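Local atomic coordinates of SusD homolog (Bacteroides thetaiotaomicron, PDB entry 3SGH), a protein that probably binds glycans at the cell surface as a SusD-like outer-membrane lipoprotein, handing them to a partner transporter for uptake. Residues C30-M42 against I235-V249. Sequence-based numbering, arbitrary orientation. Where two conformers were deposited one is given.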
# COMPACT_ATOMS: atom_id res chain seq x y z
N CYS A 30 -10.10 -4.06 -1.64
CA CYS A 30 -11.16 -3.05 -1.95
C CYS A 30 -11.66 -3.11 -3.40
O CYS A 30 -11.52 -2.12 -4.14
CB CYS A 30 -10.66 -1.65 -1.62
SG CYS A 30 -10.52 -1.41 0.19
N PRO A 31 -12.27 -4.23 -3.81
CA PRO A 31 -12.79 -4.34 -5.18
C PRO A 31 -14.04 -3.51 -5.54
O PRO A 31 -14.22 -3.16 -6.72
CB PRO A 31 -13.10 -5.82 -5.31
CG PRO A 31 -13.39 -6.27 -3.91
CD PRO A 31 -12.45 -5.49 -3.04
N GLN A 32 -14.91 -3.24 -4.57
CA GLN A 32 -16.12 -2.49 -4.88
C GLN A 32 -15.71 -1.11 -5.40
O GLN A 32 -14.75 -0.50 -4.90
CB GLN A 32 -17.01 -2.42 -3.65
CG GLN A 32 -18.43 -1.89 -3.91
CD GLN A 32 -18.56 -0.40 -3.86
OE1 GLN A 32 -17.70 0.31 -3.31
NE2 GLN A 32 -19.67 0.10 -4.40
N GLN A 33 -16.45 -0.58 -6.35
CA GLN A 33 -15.98 0.57 -7.09
C GLN A 33 -15.67 1.80 -6.22
O GLN A 33 -14.68 2.47 -6.47
CB GLN A 33 -16.95 0.93 -8.23
CG GLN A 33 -18.32 1.39 -7.75
CD GLN A 33 -19.38 1.23 -8.80
OE1 GLN A 33 -19.54 0.13 -9.38
NE2 GLN A 33 -20.07 2.31 -9.10
N ASN A 34 -16.49 2.07 -5.19
CA ASN A 34 -16.24 3.23 -4.32
C ASN A 34 -15.14 2.96 -3.30
O ASN A 34 -14.34 3.84 -3.04
CB ASN A 34 -17.52 3.64 -3.62
CG ASN A 34 -18.65 3.89 -4.63
OD1 ASN A 34 -19.66 3.20 -4.62
ND2 ASN A 34 -18.43 4.82 -5.54
N ALA A 35 -15.09 1.76 -2.74
CA ALA A 35 -13.96 1.33 -1.90
C ALA A 35 -12.66 1.46 -2.68
O ALA A 35 -11.68 1.96 -2.15
CB ALA A 35 -14.16 -0.14 -1.44
N CYS A 36 -12.67 0.99 -3.94
CA CYS A 36 -11.51 1.07 -4.83
C CYS A 36 -11.07 2.53 -5.04
O CYS A 36 -9.90 2.85 -4.88
CB CYS A 36 -11.78 0.36 -6.15
SG CYS A 36 -10.30 0.19 -7.14
N GLN A 37 -12.02 3.41 -5.33
CA GLN A 37 -11.66 4.79 -5.51
C GLN A 37 -11.07 5.36 -4.23
O GLN A 37 -10.00 5.97 -4.26
CB GLN A 37 -12.80 5.67 -5.96
CG GLN A 37 -12.30 7.14 -6.15
CD GLN A 37 -13.25 7.96 -7.01
OE1 GLN A 37 -14.47 7.99 -6.76
NE2 GLN A 37 -12.70 8.63 -8.02
N GLU A 38 -11.75 5.09 -3.13
CA GLU A 38 -11.37 5.71 -1.83
C GLU A 38 -9.99 5.27 -1.35
O GLU A 38 -9.20 6.09 -0.89
CB GLU A 38 -12.43 5.42 -0.78
CG GLU A 38 -13.78 6.10 -1.09
CD GLU A 38 -14.95 5.53 -0.24
OE1 GLU A 38 -14.70 4.74 0.68
OE2 GLU A 38 -16.10 5.90 -0.51
N ILE A 39 -9.70 3.98 -1.45
CA ILE A 39 -8.47 3.43 -0.95
C ILE A 39 -7.37 3.33 -2.01
O ILE A 39 -6.20 3.56 -1.71
CB ILE A 39 -8.75 2.02 -0.30
CG1 ILE A 39 -9.72 2.17 0.89
CG2 ILE A 39 -7.42 1.27 0.10
CD1 ILE A 39 -9.12 2.91 2.13
N ASN A 40 -7.75 2.94 -3.22
CA ASN A 40 -6.79 2.68 -4.26
C ASN A 40 -6.57 3.84 -5.22
O ASN A 40 -5.60 3.79 -5.95
CB ASN A 40 -7.17 1.43 -5.07
CG ASN A 40 -7.12 0.16 -4.23
OD1 ASN A 40 -6.26 0.02 -3.36
ND2 ASN A 40 -8.01 -0.77 -4.50
N CYS A 41 -7.40 4.87 -5.22
CA CYS A 41 -7.32 5.92 -6.25
C CYS A 41 -7.44 7.37 -5.81
O CYS A 41 -7.75 8.25 -6.65
CB CYS A 41 -8.38 5.67 -7.33
SG CYS A 41 -8.48 3.97 -8.06
N MSE A 42 -7.17 7.66 -4.54
CA MSE A 42 -7.31 9.01 -3.98
C MSE A 42 -5.98 9.43 -3.35
O MSE A 42 -5.05 9.84 -4.06
CB MSE A 42 -8.49 9.10 -2.98
CG MSE A 42 -9.88 8.94 -3.62
SE MSE A 42 -10.40 10.30 -4.92
CE MSE A 42 -11.13 11.67 -3.73
N ILE A 235 -18.16 -9.60 -6.74
CA ILE A 235 -18.68 -8.70 -7.77
C ILE A 235 -18.28 -9.21 -9.17
O ILE A 235 -18.95 -8.94 -10.16
CB ILE A 235 -18.17 -7.26 -7.55
CG1 ILE A 235 -18.52 -6.76 -6.13
CG2 ILE A 235 -18.69 -6.33 -8.63
CD1 ILE A 235 -17.70 -5.52 -5.71
N ASN A 236 -17.19 -9.98 -9.21
CA ASN A 236 -16.65 -10.60 -10.44
C ASN A 236 -16.28 -9.60 -11.54
O ASN A 236 -16.17 -9.94 -12.74
CB ASN A 236 -17.56 -11.73 -10.90
CG ASN A 236 -17.47 -12.94 -9.94
OD1 ASN A 236 -16.45 -13.67 -9.93
ND2 ASN A 236 -18.49 -13.11 -9.14
N GLU A 237 -16.09 -8.37 -11.12
CA GLU A 237 -15.50 -7.33 -11.94
C GLU A 237 -14.79 -6.35 -11.04
O GLU A 237 -15.26 -6.06 -9.92
CB GLU A 237 -16.52 -6.67 -12.87
CG GLU A 237 -17.63 -5.97 -12.21
CD GLU A 237 -18.63 -5.37 -13.22
OE1 GLU A 237 -19.42 -6.14 -13.83
OE2 GLU A 237 -18.61 -4.13 -13.39
N ASN A 238 -13.65 -5.82 -11.50
CA ASN A 238 -12.84 -5.05 -10.60
C ASN A 238 -13.24 -3.57 -10.58
O ASN A 238 -13.82 -3.05 -11.54
CB ASN A 238 -11.33 -5.28 -10.82
CG ASN A 238 -10.81 -4.71 -12.13
OD1 ASN A 238 -10.81 -3.50 -12.29
ND2 ASN A 238 -10.27 -5.57 -13.04
N GLY A 239 -12.97 -2.94 -9.47
CA GLY A 239 -13.28 -1.52 -9.30
C GLY A 239 -12.43 -0.60 -10.12
O GLY A 239 -12.90 0.46 -10.51
N TYR A 240 -11.19 -0.99 -10.41
CA TYR A 240 -10.32 -0.12 -11.21
C TYR A 240 -10.91 0.10 -12.57
O TYR A 240 -10.84 1.22 -13.08
CB TYR A 240 -8.92 -0.69 -11.34
CG TYR A 240 -7.98 -0.57 -10.14
CD1 TYR A 240 -7.43 0.64 -9.75
CD2 TYR A 240 -7.60 -1.71 -9.43
CE1 TYR A 240 -6.56 0.74 -8.74
CE2 TYR A 240 -6.69 -1.63 -8.39
CZ TYR A 240 -6.15 -0.41 -8.05
OH TYR A 240 -5.22 -0.30 -7.04
N ALA A 241 -11.49 -0.94 -13.16
CA ALA A 241 -12.04 -0.80 -14.51
C ALA A 241 -13.22 0.19 -14.50
O ALA A 241 -13.38 0.98 -15.44
CB ALA A 241 -12.44 -2.12 -15.06
N ILE A 242 -14.00 0.18 -13.41
CA ILE A 242 -15.11 1.11 -13.27
C ILE A 242 -14.54 2.56 -13.10
O ILE A 242 -14.94 3.45 -13.85
CB ILE A 242 -16.07 0.71 -12.12
CG1 ILE A 242 -16.70 -0.68 -12.44
CG2 ILE A 242 -17.18 1.83 -11.95
CD1 ILE A 242 -17.36 -1.40 -11.22
N VAL A 243 -13.68 2.79 -12.11
CA VAL A 243 -13.10 4.12 -11.87
C VAL A 243 -12.40 4.63 -13.13
O VAL A 243 -12.58 5.78 -13.56
CB VAL A 243 -12.21 4.11 -10.63
CG1 VAL A 243 -11.63 5.50 -10.35
CG2 VAL A 243 -13.02 3.60 -9.42
N SER A 244 -11.68 3.74 -13.80
CA SER A 244 -10.90 4.12 -14.98
C SER A 244 -11.81 4.49 -16.16
O SER A 244 -11.45 5.32 -17.01
CB SER A 244 -9.97 2.97 -15.38
OG SER A 244 -9.21 3.22 -16.55
N GLY A 245 -12.97 3.85 -16.22
CA GLY A 245 -13.95 4.08 -17.26
C GLY A 245 -14.68 5.40 -17.14
O GLY A 245 -15.18 5.92 -18.14
N TRP A 246 -14.73 5.96 -15.94
CA TRP A 246 -15.47 7.21 -15.70
C TRP A 246 -15.13 8.43 -16.57
O TRP A 246 -16.08 9.04 -17.11
CB TRP A 246 -15.53 7.55 -14.21
CG TRP A 246 -16.35 6.62 -13.39
CD1 TRP A 246 -17.36 5.80 -13.82
CD2 TRP A 246 -16.27 6.44 -11.98
NE1 TRP A 246 -17.87 5.09 -12.75
CE2 TRP A 246 -17.22 5.50 -11.61
CE3 TRP A 246 -15.45 6.99 -10.99
CZ2 TRP A 246 -17.39 5.10 -10.30
CZ3 TRP A 246 -15.62 6.60 -9.71
CH2 TRP A 246 -16.58 5.65 -9.37
N PRO A 247 -13.83 8.78 -16.77
CA PRO A 247 -12.60 8.27 -16.12
C PRO A 247 -12.20 9.13 -14.94
O PRO A 247 -12.42 10.33 -14.98
CB PRO A 247 -11.52 8.44 -17.21
CG PRO A 247 -12.00 9.64 -18.03
CD PRO A 247 -13.53 9.68 -17.90
N GLU A 248 -11.64 8.53 -13.89
CA GLU A 248 -11.10 9.29 -12.78
C GLU A 248 -9.76 8.78 -12.25
O GLU A 248 -9.28 9.31 -11.27
CB GLU A 248 -12.15 9.45 -11.66
CG GLU A 248 -13.35 10.33 -12.10
CD GLU A 248 -14.36 10.62 -11.01
OE1 GLU A 248 -14.12 10.31 -9.82
OE2 GLU A 248 -15.41 11.21 -11.38
N VAL A 249 -9.17 7.78 -12.92
CA VAL A 249 -7.83 7.32 -12.58
C VAL A 249 -7.05 6.95 -13.82
O VAL A 249 -7.60 6.38 -14.76
CB VAL A 249 -7.87 6.16 -11.51
CG1 VAL A 249 -8.44 4.86 -12.15
CG2 VAL A 249 -6.50 5.97 -10.84
O HOH W 1 -16.14 -3.51 -8.62
O HOH W 2 -9.85 8.64 -8.60
O HOH W 3 -16.27 9.75 -8.10
O HOH W 4 -3.59 1.86 -5.99
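One face of the Y240 ring takes the sulfur of C36: SG sits 3.8 Å from the ring centroid, over the centre and almost on the ring normal. SG of C41 approaches the same ring obliquely, and CB of N40 meets the hydroxyl end. At the ring edge, in plane, a water joins Y240 OH to N40 O. The W246 indole carries I242 O over one face, near the rim. Its edge meets the amides of Q33, N34 and Q37, with Q37 OE1 3.5 Å from W246 CZ3. These sulfur-aromatic and amide-edge contacts lie where two short helices, 33-40 and 239-245, cross at -79° within the mainly helical SusD-like fold. Their axes come within 8.4 Å, and at the crossing CA of G239 lies 4.1 Å from CA of Q33. C36 SG stands anti to its own N (chi1 -170°), which carries it over the Y240 ring. With an alanine at Y240, both cysteine sulfurs would probably lose their aromatic partner, and the water that also bonds N40 O would lose the tyrosine hydroxyl. The Q33 side chain crosses I242 at about a right angle, with CB against CG2 and CD1. C41 SG also touches CG2 of V249, which begins the strand paired with 50-52. Q37 NE2 donates to the anti lone pair of E248 OE1 at 2.8 Å, nearly straight at 172°, while one water bridges Q37 OE1 and E248 OE1.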